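Putative fimbrium tip subunit Fim1C (Bacteroides ovatus, PDB 4EPS) probably forms part of the tip of a fimbrium, a filamentous cell-surface appendage that mediates adhesion and biofilm formation. Local coordinates at residues F88-P93 / M135-T140; S124-Y129 / S208-A213; V336-T341 / T503-L508. All blocks are in the same frame, centred on the assembly; numbering follows the deposited sequence. Where two conformers were deposited one is given.

Contact 1: F88-P93 / M135-T140; sequences FYAYYP and MTSNAT
F88-Y92 and M135-T140 pair as antiparallel beta strands of the fimbrillin-like region, a fold of the transthyretin clan, and the pairing shifts register by one residue midway. At one end Y92 and M135 form a hydrogen-bonded pair: Y92 N to M135 O and M135 N to Y92 O are both 2.8 Å. Y91 and T136 follow as a non-hydrogen-bonded pair, with Y91 CB 4.0 Å from T136 CG2. At the far end F88 and T140 again exchange two backbone bonds, and T140 O lies in the plane of the F88 ring at its edge. Between the two ends the second segment has one residue more, and S137 bridges the gap. Its N donates to A90 O, while A90 N donates not to a carbonyl but to S137 OG at 2.9 Å, nearly straight at 165°. With chi1 at 85°, OG sits between the backbone N and carbonyl carbon of S137, facing A90. This hydroxyl donates to N138 O at 2.9 Å; T140 OG1 donates to the same oxygen from the opposite face of its plane, so N138 O is held by two donors. Beside it, the Y89 ring lies against the N138-A139 backbone, CE2 3.4 Å from A139 N, and Y89 OH touches A139 CB. Selenomethionine M135, in one of its two conformers, runs side by side with Y92: CE packs 3.6 Å from Y92 CD1, and SE makes an oblique Met-aromatic contact 5.4 Å from the Y92 ring centroid. The polar ends bond outward: Y92 OH to D44, Y91 OH to N62, and T136 OG1 to R158. Strand 45-52 pairs with 87-92 on its other side, strand 148-174 flanks 135-140, and the Y89 ring stacks on F109.

Contact 2: S124-Y129 / S208-A213; sequences SDQKAY and SPYYDA
The rings of Y129 and Y210 meet obliquely, neither stacked nor edge-to-face, with planes at 54° and centroids 5.9 Å apart. The nearest approach is Y129 CD2 to Y210 CB at 3.9 Å, and the two side chains cross at about a right angle. The backbone at the start of helix 126-130 also reaches the Y210 ring obliquely: Y210 CE1 is 3.8 Å from Q126 N, and CD1 comes close to the D125 carbonyl carbon. Further out, Q126 CG touches the phenol oxygen, Y210 OH, at 3.6 Å, with the amide plane turned 29° from the ring. Y210 CG is anti to its backbone N (chi1 177°), and the ring beyond it lies against the helix start and Y129. The polar links between the segments are a CH...O contact, from S124 CA to P209 O at 3.4 Å, and a water. The water accepts from Y211 N at 2.9 Å; its approach to S124 O, very short at 2.5 Å, is less certain. S124 CB rests on S208 CB, and S208 OG turns to E122, outside the pair. Within the first segment D125 is the N-cap: its OD1 accepts from A128 N at 2.8 Å from above the carboxylate plane, tying down the first turn against which Y210 packs. Q126 has weak bonds to a bound glycerol. The Y129 ring also touches L221 of strand 217-222, the antiparallel partner of 206-212. The arrangement is that of a short, N-capped surface helix whose first turn docks on an aromatic side chain from a strand of the fimbrillin-like region.

Contact 3: V336-T341 / T503-L508; sequences VMSLYT and TYRFFL
R505 bends at chi2 (-80°), which turns CD toward residues 338-341, and chi3 near 180° extends the chain to NE; beyond it NH1 bonds to S338 O. T341 has OG1 anti to its backbone N (chi1 -174°), where the hydroxyl donates to Y504 O; its CB lies over one face of the R505 guanidinium. The NH1 to S338 O bond is 2.8 Å and lies near the guanidinium plane, at its edge. Two waters add to this: one accepts from NH1 and donates to L339 O, the other accepts from NE and donates to T341 OG1. S338 OG takes F506 N as donor at 3.0 Å and donates to Y340 O at 2.8 Å, on a lone pair. The hydroxyl thus takes the place of the S338 carbonyl as acceptor of F506 N. Toward V336 the strands are regular and antiparallel: V336 and L508 exchange two backbone bonds, and S338 N donates to F506 O at 2.8 Å. Apolar groups fill in on the two faces. V336 CB meets L508 CD1 at 3.6 Å side by side, while selenomethionine M337 packs CG on F507 CE1 and its SE 3.8 Å from R505 CD. The Y340 and F506 side chains run side by side, their rings oblique and their CE1 atoms 3.8 Å apart. Helix 446-458 touches M337 and R505 through L455, and helix 408-419 touches Y340. The buried guanidinium is thus met across this contact by a carbonyl and waters rather than by a carboxylate. Its positive charge is probably stabilised by those oxygen dipoles, and the same bonds hold residues 338-341 to the neighbouring strand.

How the contacts relate
Contacts 1 and 2 lie within one fimbrillin-like region, their centres 24 Å apart and nearest atoms about 7 Å; helix 126-130 of contact 2 is followed in the chain by strand 135-145 of contact 1, and their segments alternate along the chain. Contact 3 belongs to a separate antiparallel sheet further along the chain, 57 Å from contact 1 and 34 Å from contact 2 between centres, with contacts 1 and 3 on opposite sides of the chain's centre. At each contact a bound glycerol, probably from the crystallisation liquor, lies nearby: about 3 Å from the side chains of Y92 and of Q126, and about 4 Å from that of T341. The spacing marks three separate parts of an elongated chain, none touching another.

Contact 1: F88-P93 / M135-T140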
loop_
_atom_site.group_PDB
_atom_site.type_symbol
_atom_site.label_atom_id
_atom_site.label_comp_id
_atom_site.label_asym_id
_atom_site.label_seq_id
_atom_site.Cartn_x
_atom_site.Cartn_y
_atom_site.Cartn_z
ATOM N N PHE A 88 33.985 -16.104 49.779
ATOM C CA PHE A 88 34.654 -15.632 48.567
ATOM C C PHE A 88 33.878 -14.474 47.978
ATOM O O PHE A 88 32.642 -14.452 48.059
ATOM C CB PHE A 88 34.839 -16.750 47.502
ATOM C CG PHE A 88 35.760 -17.865 47.962
ATOM C CD1 PHE A 88 35.268 -18.932 48.706
ATOM C CD2 PHE A 88 37.119 -17.831 47.671
ATOM C CE1 PHE A 88 36.119 -19.956 49.137
ATOM C CE2 PHE A 88 37.958 -18.871 48.066
ATOM C CZ PHE A 88 37.455 -19.920 48.808
ATOM N N TYR A 89 34.601 -13.515 47.386
ATOM C CA TYR A 89 33.998 -12.315 46.776
ATOM C C TYR A 89 34.627 -12.044 45.448
ATOM O O TYR A 89 35.848 -12.206 45.314
ATOM C CB TYR A 89 34.222 -11.072 47.668
ATOM C CG TYR A 89 33.619 -11.155 49.041
ATOM C CD1 TYR A 89 34.326 -11.720 50.101
ATOM C CD2 TYR A 89 32.352 -10.641 49.298
ATOM C CE1 TYR A 89 33.775 -11.797 51.378
ATOM C CE2 TYR A 89 31.794 -10.703 50.576
ATOM C CZ TYR A 89 32.517 -11.270 51.612
ATOM O OH TYR A 89 31.987 -11.311 52.869
ATOM N N ALA A 90 33.843 -11.582 44.477
ATOM C CA ALA A 90 34.438 -11.215 43.188
ATOM C C ALA A 90 33.879 -9.884 42.706
ATOM O O ALA A 90 32.749 -9.523 43.046
ATOM C CB ALA A 90 34.204 -12.293 42.143
ATOM N N TYR A 91 34.667 -9.166 41.908
ATOM C CA TYR A 91 34.203 -7.906 41.316
ATOM C C TYR A 91 34.768 -7.762 39.926
ATOM O O TYR A 91 35.817 -8.326 39.588
ATOM C CB TYR A 91 34.573 -6.669 42.187
ATOM C CG TYR A 91 36.042 -6.311 42.080
ATOM C CD1 TYR A 91 37.014 -7.077 42.718
ATOM C CD2 TYR A 91 36.469 -5.279 41.245
ATOM C CE1 TYR A 91 38.371 -6.789 42.578
ATOM C CE2 TYR A 91 37.826 -5.016 41.056
ATOM C CZ TYR A 91 38.774 -5.763 41.740
ATOM O OH TYR A 91 40.113 -5.533 41.554
ATOM N N TYR A 92 34.087 -6.938 39.149
ATOM C CA TYR A 92 34.450 -6.563 37.795
ATOM C C TYR A 92 34.302 -5.036 37.660
ATOM O O TYR A 92 33.281 -4.528 38.119
ATOM C CB TYR A 92 33.499 -7.271 36.801
ATOM C CG TYR A 92 33.696 -6.785 35.381
ATOM C CD1 TYR A 92 33.019 -5.660 34.906
ATOM C CD2 TYR A 92 34.625 -7.396 34.537
ATOM C CE1 TYR A 92 33.273 -5.148 33.635
ATOM C CE2 TYR A 92 34.857 -6.915 33.250
ATOM C CZ TYR A 92 34.181 -5.790 32.807
ATOM O OH TYR A 92 34.413 -5.319 31.546
ATOM N N PRO A 93 35.149 -4.323 36.884
ATOM C CA PRO A 93 36.398 -4.780 36.248
ATOM C C PRO A 93 37.555 -4.716 37.227
ATOM O O PRO A 93 37.627 -3.791 38.045
ATOM C CB PRO A 93 36.578 -3.790 35.086
ATOM C CG PRO A 93 35.962 -2.484 35.610
ATOM C CD PRO A 93 34.913 -2.878 36.646
HETATM N N MSE A 135 30.628 -4.096 38.826
HETATM C CA MSE A 135 29.796 -5.237 39.231
HETATM C C MSE A 135 30.434 -5.956 40.380
HETATM O O MSE A 135 31.650 -6.170 40.364
HETATM C CB MSE A 135 29.618 -6.234 38.078
HETATM C CG MSE A 135 28.855 -5.703 36.908
HETATM SE SE MSE A 135 28.848 -7.145 35.605
HETATM C CE MSE A 135 29.501 -6.140 34.128
ATOM N N THR A 136 29.645 -6.347 41.383
ATOM C CA THR A 136 30.213 -7.040 42.543
ATOM C C THR A 136 29.362 -8.221 42.977
ATOM O O THR A 136 28.165 -8.260 42.703
ATOM C CB THR A 136 30.319 -6.054 43.738
ATOM O OG1 THR A 136 28.998 -5.593 44.068
ATOM C CG2 THR A 136 31.266 -4.861 43.460
ATOM N N SER A 137 29.969 -9.130 43.730
ATOM C CA SER A 137 29.273 -10.263 44.344
ATOM C C SER A 137 29.133 -10.047 45.843
ATOM O O SER A 137 29.862 -9.247 46.441
ATOM C CB SER A 137 30.043 -11.567 44.092
ATOM O OG SER A 137 31.054 -11.756 45.074
ATOM N N ASN A 138 28.269 -10.836 46.469
ATOM C CA ASN A 138 28.199 -10.904 47.925
ATOM C C ASN A 138 29.026 -12.139 48.320
ATOM O O ASN A 138 29.682 -12.704 47.441
ATOM C CB ASN A 138 26.753 -10.937 48.414
ATOM C CG ASN A 138 26.124 -9.567 48.355
ATOM O OD1 ASN A 138 26.729 -8.545 48.705
ATOM N ND2 ASN A 138 24.920 -9.505 47.870
ATOM N N ALA A 139 29.068 -12.500 49.609
ATOM C CA ALA A 139 29.818 -13.644 50.141
ATOM C C ALA A 139 29.344 -14.942 49.464
ATOM O O ALA A 139 28.151 -15.250 49.483
ATOM C CB ALA A 139 29.636 -13.729 51.656
ATOM N N THR A 140 30.271 -15.652 48.855
ATOM C CA THR A 140 29.983 -16.863 48.072
ATOM C C THR A 140 30.731 -18.056 48.655
ATOM O O THR A 140 31.898 -17.939 48.997
ATOM C CB THR A 140 30.382 -16.613 46.595
ATOM O OG1 THR A 140 29.774 -15.391 46.157
ATOM C CG2 THR A 140 29.980 -17.755 45.657
#

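Contact 2: S124-Y129 / S208-A213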
loop_
_atom_site.group_PDB
_atom_site.type_symbol
_atom_site.label_atom_id
_atom_site.label_comp_id
_atom_site.label_asym_id
_atom_site.label_seq_id
_atom_site.Cartn_x
_atom_site.Cartn_y
_atom_site.Cartn_z
ATOM N N SER A 124 31.210 6.177 24.837
ATOM C CA SER A 124 30.823 6.005 23.430
ATOM C C SER A 124 31.357 4.727 22.749
ATOM O O SER A 124 30.938 4.438 21.638
ATOM C CB SER A 124 31.207 7.231 22.604
ATOM O OG SER A 124 32.613 7.394 22.615
ATOM N N ASP A 125 32.243 3.969 23.384
ATOM C CA ASP A 125 32.657 2.706 22.778
ATOM C C ASP A 125 32.606 1.594 23.819
ATOM O O ASP A 125 32.522 1.885 25.024
ATOM C CB ASP A 125 34.034 2.802 22.090
ATOM C CG ASP A 125 35.141 3.269 22.996
ATOM O OD1 ASP A 125 35.534 2.502 23.888
ATOM O OD2 ASP A 125 35.608 4.412 22.818
ATOM N N GLN A 126 32.628 0.320 23.358
ATOM C CA GLN A 126 32.526 -0.846 24.236
ATOM C C GLN A 126 33.532 -0.801 25.364
ATOM O O GLN A 126 33.124 -1.034 26.494
ATOM C CB GLN A 126 32.638 -2.175 23.471
ATOM C CG GLN A 126 31.319 -2.535 22.776
ATOM C CD GLN A 126 31.297 -3.911 22.154
ATOM O OE1 GLN A 126 31.976 -4.186 21.154
ATOM N NE2 GLN A 126 30.465 -4.791 22.698
ATOM N N LYS A 127 34.807 -0.426 25.093
ATOM C CA LYS A 127 35.836 -0.362 26.136
ATOM C C LYS A 127 35.598 0.769 27.133
ATOM O O LYS A 127 35.811 0.560 28.316
ATOM C CB LYS A 127 37.252 -0.220 25.546
ATOM C CG LYS A 127 37.798 -1.548 25.029
ATOM C CD LYS A 127 39.320 -1.537 24.894
ATOM C CE LYS A 127 39.924 -2.926 24.964
ATOM N NZ LYS A 127 39.619 -3.750 23.761
ATOM N N ALA A 128 35.215 1.969 26.664
ATOM C CA ALA A 128 34.987 3.114 27.561
ATOM C C ALA A 128 33.797 2.829 28.507
ATOM O O ALA A 128 33.811 3.240 29.658
ATOM C CB ALA A 128 34.726 4.368 26.749
ATOM N N TYR A 129 32.795 2.094 28.016
ATOM C CA TYR A 129 31.627 1.733 28.817
ATOM C C TYR A 129 31.991 0.625 29.828
ATOM O O TYR A 129 31.725 0.768 31.034
ATOM C CB TYR A 129 30.517 1.263 27.874
ATOM C CG TYR A 129 29.227 0.861 28.563
ATOM C CD1 TYR A 129 29.075 -0.412 29.108
ATOM C CD2 TYR A 129 28.154 1.745 28.648
ATOM C CE1 TYR A 129 27.888 -0.793 29.732
ATOM C CE2 TYR A 129 26.952 1.364 29.242
ATOM C CZ TYR A 129 26.830 0.101 29.796
ATOM O OH TYR A 129 25.639 -0.309 30.341
ATOM N N SER A 208 28.800 11.589 26.001
ATOM C CA SER A 208 28.959 10.583 24.943
ATOM C C SER A 208 28.461 9.204 25.391
ATOM O O SER A 208 29.246 8.385 25.874
ATOM C CB SER A 208 30.417 10.522 24.486
ATOM O OG SER A 208 30.890 11.823 24.180
ATOM N N PRO A 209 27.145 8.946 25.255
ATOM C CA PRO A 209 26.618 7.634 25.655
ATOM C C PRO A 209 27.025 6.544 24.691
ATOM O O PRO A 209 27.524 6.822 23.594
ATOM C CB PRO A 209 25.086 7.814 25.642
ATOM C CG PRO A 209 24.823 9.061 24.895
ATOM C CD PRO A 209 26.100 9.802 24.648
ATOM N N TYR A 210 26.787 5.312 25.089
ATOM C CA TYR A 210 27.057 4.170 24.232
ATOM C C TYR A 210 25.901 4.003 23.270
ATOM O O TYR A 210 24.751 3.959 23.708
ATOM C CB TYR A 210 27.276 2.895 25.066
ATOM C CG TYR A 210 27.494 1.678 24.194
ATOM C CD1 TYR A 210 28.697 1.486 23.523
ATOM C CD2 TYR A 210 26.470 0.766 23.968
ATOM C CE1 TYR A 210 28.873 0.422 22.642
ATOM C CE2 TYR A 210 26.640 -0.314 23.099
ATOM C CZ TYR A 210 27.850 -0.489 22.448
ATOM O OH TYR A 210 28.038 -1.555 21.599
ATOM N N TYR A 211 26.186 3.913 21.952
ATOM C CA TYR A 211 25.109 3.706 20.988
ATOM C C TYR A 211 25.036 2.227 20.613
ATOM O O TYR A 211 26.002 1.665 20.085
ATOM C CB TYR A 211 25.283 4.575 19.723
ATOM C CG TYR A 211 24.214 4.315 18.683
ATOM C CD1 TYR A 211 22.869 4.580 18.952
ATOM C CD2 TYR A 211 24.537 3.754 17.447
ATOM C CE1 TYR A 211 21.876 4.320 18.006
ATOM C CE2 TYR A 211 23.549 3.479 16.497
ATOM C CZ TYR A 211 22.223 3.768 16.777
ATOM O OH TYR A 211 21.257 3.467 15.848
ATOM N N ASP A 212 23.893 1.607 20.873
ATOM C CA ASP A 212 23.650 0.205 20.519
ATOM C C ASP A 212 23.028 0.212 19.149
ATOM O O ASP A 212 21.842 0.492 19.022
ATOM C CB ASP A 212 22.749 -0.496 21.553
ATOM C CG ASP A 212 22.575 -2.002 21.316
ATOM O OD1 ASP A 212 22.725 -2.452 20.157
ATOM O OD2 ASP A 212 22.277 -2.714 22.276
ATOM N N ALA A 213 23.828 -0.064 18.122
ATOM C CA ALA A 213 23.356 -0.012 16.733
ATOM C C ALA A 213 22.325 -1.096 16.402
ATOM O O ALA A 213 21.450 -0.851 15.564
ATOM C CB ALA A 213 24.537 -0.086 15.772
HETATM O O HOH W 1 28.650 4.523 20.648
#

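Contact 3: V336-T341 / T503-L508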
loop_
_atom_site.group_PDB
_atom_site.type_symbol
_atom_site.label_atom_id
_atom_site.label_comp_id
_atom_site.label_asym_id
_atom_site.label_seq_id
_atom_site.Cartn_x
_atom_site.Cartn_y
_atom_site.Cartn_z
ATOM N N VAL A 336 19.412 7.439 -5.404
ATOM C CA VAL A 336 19.050 8.831 -5.143
ATOM C C VAL A 336 20.047 9.721 -5.851
ATOM O O VAL A 336 21.246 9.499 -5.742
ATOM C CB VAL A 336 19.035 9.124 -3.600
ATOM C CG1 VAL A 336 19.019 10.631 -3.293
ATOM C CG2 VAL A 336 17.858 8.422 -2.912
HETATM N N MSE A 337 19.556 10.788 -6.479
HETATM C CA MSE A 337 20.436 11.807 -7.054
HETATM C C MSE A 337 20.457 13.021 -6.118
HETATM O O MSE A 337 19.407 13.492 -5.685
HETATM C CB MSE A 337 19.983 12.228 -8.452
HETATM C CG MSE A 337 20.992 13.189 -9.104
HETATM SE SE MSE A 337 20.401 13.694 -10.876
HETATM C CE MSE A 337 18.835 14.672 -10.343
ATOM N N SER A 338 21.640 13.570 -5.896
ATOM C CA SER A 338 21.870 14.718 -5.035
ATOM C C SER A 338 21.159 15.971 -5.516
ATOM O O SER A 338 21.116 16.211 -6.715
ATOM C CB SER A 338 23.380 15.020 -5.001
ATOM O OG SER A 338 23.866 15.478 -6.276
ATOM N N LEU A 339 20.695 16.828 -4.574
ATOM C CA LEU A 339 20.281 18.202 -4.911
ATOM C C LEU A 339 21.543 19.004 -5.264
ATOM O O LEU A 339 21.480 20.039 -5.936
ATOM C CB LEU A 339 19.591 18.886 -3.713
ATOM C CG LEU A 339 18.312 18.223 -3.186
ATOM C CD1 LEU A 339 17.602 19.141 -2.175
ATOM C CD2 LEU A 339 17.357 17.875 -4.317
ATOM N N TYR A 340 22.673 18.563 -4.712
ATOM C CA TYR A 340 23.979 19.187 -4.956
ATOM C C TYR A 340 24.338 19.162 -6.424
ATOM O O TYR A 340 24.189 18.127 -7.089
ATOM C CB TYR A 340 25.074 18.445 -4.165
ATOM C CG TYR A 340 26.489 18.963 -4.398
ATOM C CD1 TYR A 340 27.254 18.510 -5.478
ATOM C CD2 TYR A 340 27.046 19.933 -3.567
ATOM C CE1 TYR A 340 28.532 19.017 -5.726
ATOM C CE2 TYR A 340 28.343 20.413 -3.781
ATOM C CZ TYR A 340 29.076 19.955 -4.865
ATOM O OH TYR A 340 30.344 20.422 -5.092
ATOM N N THR A 341 24.853 20.285 -6.932
ATOM C CA THR A 341 25.403 20.323 -8.297
ATOM C C THR A 341 26.398 21.483 -8.405
ATOM O O THR A 341 26.123 22.597 -7.950
ATOM C CB THR A 341 24.356 20.340 -9.425
ATOM O OG1 THR A 341 25.042 20.225 -10.682
ATOM C CG2 THR A 341 23.457 21.600 -9.424
ATOM N N THR A 503 29.694 19.137 -15.433
ATOM C CA THR A 503 28.768 19.210 -14.298
ATOM C C THR A 503 28.767 17.948 -13.483
ATOM O O THR A 503 28.716 16.835 -14.027
ATOM C CB THR A 503 27.346 19.520 -14.801
ATOM O OG1 THR A 503 27.404 20.745 -15.522
ATOM C CG2 THR A 503 26.333 19.674 -13.659
ATOM N N TYR A 504 28.762 18.134 -12.169
ATOM C CA TYR A 504 28.615 17.046 -11.214
ATOM C C TYR A 504 27.191 16.903 -10.696
ATOM O O TYR A 504 26.568 17.886 -10.294
ATOM C CB TYR A 504 29.493 17.312 -9.978
ATOM C CG TYR A 504 30.958 17.020 -10.178
ATOM C CD1 TYR A 504 31.459 15.735 -10.004
ATOM C CD2 TYR A 504 31.862 18.045 -10.462
ATOM C CE1 TYR A 504 32.817 15.463 -10.142
ATOM C CE2 TYR A 504 33.222 17.782 -10.615
ATOM C CZ TYR A 504 33.695 16.493 -10.436
ATOM O OH TYR A 504 35.024 16.216 -10.571
ATOM N N ARG A 505 26.732 15.666 -10.620
ATOM C CA ARG A 505 25.565 15.212 -9.849
ATOM C C ARG A 505 26.044 13.958 -9.120
ATOM O O ARG A 505 26.751 13.155 -9.727
ATOM C CB ARG A 505 24.343 14.910 -10.734
ATOM C CG ARG A 505 23.588 16.145 -11.211
ATOM C CD ARG A 505 22.660 16.687 -10.122
ATOM N NE ARG A 505 22.038 17.932 -10.573
ATOM C CZ ARG A 505 21.086 18.580 -9.917
ATOM N NH1 ARG A 505 20.629 18.112 -8.756
ATOM N NH2 ARG A 505 20.614 19.723 -10.387
ATOM N N PHE A 506 25.773 13.835 -7.833
ATOM C CA PHE A 506 26.181 12.645 -7.096
ATOM C C PHE A 506 24.991 11.740 -6.910
ATOM O O PHE A 506 23.842 12.190 -6.902
ATOM C CB PHE A 506 26.801 13.023 -5.731
ATOM C CG PHE A 506 28.186 13.596 -5.928
ATOM C CD1 PHE A 506 28.367 14.957 -6.188
ATOM C CD2 PHE A 506 29.309 12.774 -5.881
ATOM C CE1 PHE A 506 29.651 15.480 -6.423
ATOM C CE2 PHE A 506 30.593 13.301 -6.105
ATOM C CZ PHE A 506 30.749 14.641 -6.412
ATOM N N PHE A 507 25.277 10.460 -6.769
ATOM C CA PHE A 507 24.299 9.424 -6.493
ATOM C C PHE A 507 24.612 8.715 -5.173
ATOM O O PHE A 507 25.768 8.664 -4.768
ATOM C CB PHE A 507 24.361 8.352 -7.584
ATOM C CG PHE A 507 23.515 8.557 -8.823
ATOM C CD1 PHE A 507 23.439 9.809 -9.432
ATOM C CD2 PHE A 507 22.924 7.469 -9.459
ATOM C CE1 PHE A 507 22.734 9.983 -10.636
ATOM C CE2 PHE A 507 22.210 7.636 -10.657
ATOM C CZ PHE A 507 22.140 8.887 -11.246
ATOM N N LEU A 508 23.604 8.071 -4.590
ATOM C CA LEU A 508 23.800 7.155 -3.463
ATOM C C LEU A 508 22.849 5.993 -3.666
ATOM O O LEU A 508 21.844 6.149 -4.362
ATOM C CB LEU A 508 23.651 7.837 -2.079
ATOM C CG LEU A 508 22.302 8.430 -1.623
ATOM C CD1 LEU A 508 21.245 7.329 -1.327
ATOM C CD2 LEU A 508 22.523 9.250 -0.343
HETATM O O HOH W 2 19.378 20.473 -7.601
HETATM O O HOH W 3 22.932 19.839 -12.479
#